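Local coordinates for protein omega transaminase (Pseudomonas sp., PDB 5LHA) that probably transfers amino groups between amines and keto compounds, as an omega-transaminase of PLP fold type I, here in its pyridoxamine-phosphate form, at residues A76-Q81 against H334-A339. Residues are numbered along the deposited sequence; the frame is centred on the assembly and turned at random.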
ATOM      1  N   ALA A  76     -12.749  13.232 -44.302  1.00 31.53           N
ATOM      2  CA  ALA A  76     -13.743  14.287 -44.513  1.00 30.80           C
ATOM      3  C   ALA A  76     -14.503  14.616 -43.231  1.00 28.18           C
ATOM      4  O   ALA A  76     -14.837  15.781 -42.982  1.00 27.99           O
ATOM      5  CB  ALA A  76     -14.714  13.887 -45.626  1.00 29.65           C
ATOM      6  N   ALA A  77     -14.821  13.604 -42.422  1.00 26.78           N
ATOM      7  CA  ALA A  77     -15.497  13.858 -41.153  1.00 23.35           C
ATOM      8  C   ALA A  77     -14.649  14.723 -40.229  1.00 23.66           C
ATOM      9  O   ALA A  77     -15.160  15.653 -39.596  1.00 23.15           O
ATOM     10  CB  ALA A  77     -15.841  12.532 -40.470  1.00 19.73           C
ATOM     11  N   ILE A  78     -13.346  14.457 -40.164  1.00 24.00           N
ATOM     12  CA  ILE A  78     -12.470  15.229 -39.287  1.00 24.65           C
ATOM     13  C   ILE A  78     -12.413  16.682 -39.741  1.00 27.16           C
ATOM     14  O   ILE A  78     -12.507  17.614 -38.932  1.00 27.58           O
ATOM     15  CB  ILE A  78     -11.070  14.592 -39.239  1.00 26.40           C
ATOM     16  CG1 ILE A  78     -11.108  13.274 -38.462  1.00 25.74           C
ATOM     17  CG2 ILE A  78     -10.084  15.537 -38.597  1.00 26.26           C
ATOM     18  CD1 ILE A  78      -9.937  12.364 -38.741  1.00 23.71           C
ATOM     19  N   ALA A  79     -12.245  16.893 -41.050  1.00 29.49           N
ATOM     20  CA  ALA A  79     -12.206  18.244 -41.601  1.00 29.05           C
ATOM     21  C   ALA A  79     -13.501  18.997 -41.318  1.00 28.32           C
ATOM     22  O   ALA A  79     -13.474  20.185 -40.974  1.00 28.83           O
ATOM     23  CB  ALA A  79     -11.928  18.180 -43.104  1.00 28.48           C
ATOM     24  N   ALA A  80     -14.646  18.331 -41.493  1.00 26.76           N
ATOM     25  CA  ALA A  80     -15.931  18.967 -41.222  1.00 26.92           C
ATOM     26  C   ALA A  80     -16.013  19.464 -39.785  1.00 25.54           C
ATOM     27  O   ALA A  80     -16.392  20.611 -39.533  1.00 26.98           O
ATOM     28  CB  ALA A  80     -17.071  17.996 -41.529  1.00 26.86           C
ATOM     29  N   GLN A  81     -15.644  18.619 -38.825  1.00 23.80           N
ATOM     30  CA  GLN A  81     -15.780  19.005 -37.422  1.00 24.13           C
ATOM     31  C   GLN A  81     -14.791  20.104 -37.033  1.00 25.20           C
ATOM     32  O   GLN A  81     -15.108  20.957 -36.197  1.00 26.81           O
ATOM     33  CB  GLN A  81     -15.609  17.794 -36.515  1.00 18.23           C
ATOM     34  CG  GLN A  81     -15.919  18.109 -35.069  1.00 18.13           C
ATOM     35  CD  GLN A  81     -17.319  18.666 -34.886  1.00 18.43           C
ATOM     36  OE1 GLN A  81     -18.263  18.164 -35.477  1.00 18.70           O
ATOM     37  NE2 GLN A  81     -17.455  19.702 -34.062  1.00 18.40           N
ATOM     38  N   HIS A 334     -13.807  14.637 -26.964  1.00 24.15           N
ATOM     39  CA  HIS A 334     -13.219  15.534 -27.946  1.00 22.24           C
ATOM     40  C   HIS A 334     -14.053  15.550 -29.228  1.00 21.07           C
ATOM     41  O   HIS A 334     -14.293  14.486 -29.819  1.00 21.18           O
ATOM     42  CB  HIS A 334     -11.779  15.089 -28.231  1.00 22.38           C
ATOM     43  CG  HIS A 334     -10.963  16.092 -28.991  1.00 20.74           C
ATOM     44  ND1 HIS A 334     -11.103  16.292 -30.347  1.00 20.08           N
ATOM     45  CD2 HIS A 334     -10.002  16.955 -28.582  1.00 19.33           C
ATOM     46  CE1 HIS A 334     -10.264  17.232 -30.742  1.00 19.52           C
ATOM     47  NE2 HIS A 334      -9.586  17.653 -29.689  1.00 19.38           N
ATOM     48  N   PRO A 335     -14.521  16.719 -29.674  1.00 20.20           N
ATOM     49  CA  PRO A 335     -15.444  16.742 -30.819  1.00 21.72           C
ATOM     50  C   PRO A 335     -14.839  16.148 -32.072  1.00 23.23           C
ATOM     51  O   PRO A 335     -15.522  15.404 -32.786  1.00 25.16           O
ATOM     52  CB  PRO A 335     -15.780  18.232 -30.973  1.00 21.58           C
ATOM     53  CG  PRO A 335     -15.469  18.851 -29.658  1.00 20.81           C
ATOM     54  CD  PRO A 335     -14.397  18.031 -29.015  1.00 19.51           C
ATOM     55  N   THR A 336     -13.583  16.465 -32.380  1.00 21.84           N
ATOM     56  CA  THR A 336     -12.996  15.883 -33.578  1.00 22.78           C
ATOM     57  C   THR A 336     -12.889  14.369 -33.437  1.00 23.64           C
ATOM     58  O   THR A 336     -13.218  13.626 -34.372  1.00 23.36           O
ATOM     59  CB  THR A 336     -11.634  16.514 -33.867  1.00 23.34           C
ATOM     60  OG1 THR A 336     -11.766  17.940 -33.857  1.00 23.84           O
ATOM     61  CG2 THR A 336     -11.117  16.067 -35.236  1.00 21.46           C
ATOM     62  N   ALA A 337     -12.496  13.894 -32.249  1.00 23.20           N
ATOM     63  CA  ALA A 337     -12.392  12.458 -32.013  1.00 23.96           C
ATOM     64  C   ALA A 337     -13.733  11.769 -32.196  1.00 25.21           C
ATOM     65  O   ALA A 337     -13.826  10.732 -32.860  1.00 29.19           O
ATOM     66  CB  ALA A 337     -11.844  12.196 -30.608  1.00 24.97           C
ATOM     67  N   CYS A 338     -14.789  12.342 -31.635  1.00 24.53           N
ATOM     68  CA  CYS A 338     -16.108  11.735 -31.764  1.00 25.99           C
ATOM     69  C   CYS A 338     -16.535  11.668 -33.226  1.00 26.95           C
ATOM     70  O   CYS A 338     -16.943  10.607 -33.721  1.00 26.47           O
ATOM     71  CB  CYS A 338     -17.117  12.532 -30.937  1.00 28.59           C
ATOM     72  SG  CYS A 338     -16.831  12.451 -29.154  1.00 29.93           S
ATOM     73  N   ALA A 339     -16.412  12.797 -33.940  1.00 24.79           N
ATOM     74  CA  ALA A 339     -16.759  12.867 -35.356  1.00 25.16           C
ATOM     75  C   ALA A 339     -16.084  11.770 -36.166  1.00 24.01           C
ATOM     76  O   ALA A 339     -16.719  11.126 -37.012  1.00 24.37           O
ATOM     77  CB  ALA A 339     -16.389  14.245 -35.917  1.00 28.25           C
TER
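Ala-77, Ile-78 and Gln-81 on helix 72-85 pack against Pro-335, Thr-336 and Ala-339 at the start of helix 335-350, a buried helix-helix contact beside the second subunit. The axes of segments 76-81 and 335-339 approach to 8.6 Å, roughly antiparallel at 148°; no hydrogen bond joins them, so van der Waals packing carries the contact. The two alanines supply the close approach: Ala-339 CB lies 3.7 Å from Gln-81 CB, and Ala-77 CB 3.8 Å from Ala-339 O. Gln-81 CG is anti to its backbone N (chi1 -173°), which sets it 3.6 Å from Pro-335 O. The chain bends at chi2 (57°), turning CD aside; beyond it, Gln-81 NE2 lies 3.8 Å from Pro-335 CB. Gln-81 NE2 donates to Leu-85 O and OE1 accepts from Arg-98 NH1, satisfying this buried amide. The CG2 methyls of Ile-78 and Thr-336 meet at 3.6 Å, their side chains crossing at about a right angle. Thr-336 OG1 bonds to Ala-86 O. His-334 N-caps helix 335-350, its ND1 accepting weak bonds from Thr-336 N and Ala-337 N. Ile-78 touches Leu-82 and Thr-336 Tyr-299 of the second subunit, consistent with the catalytic dimer of fold type I aminotransferases, here within a four-chain assembly.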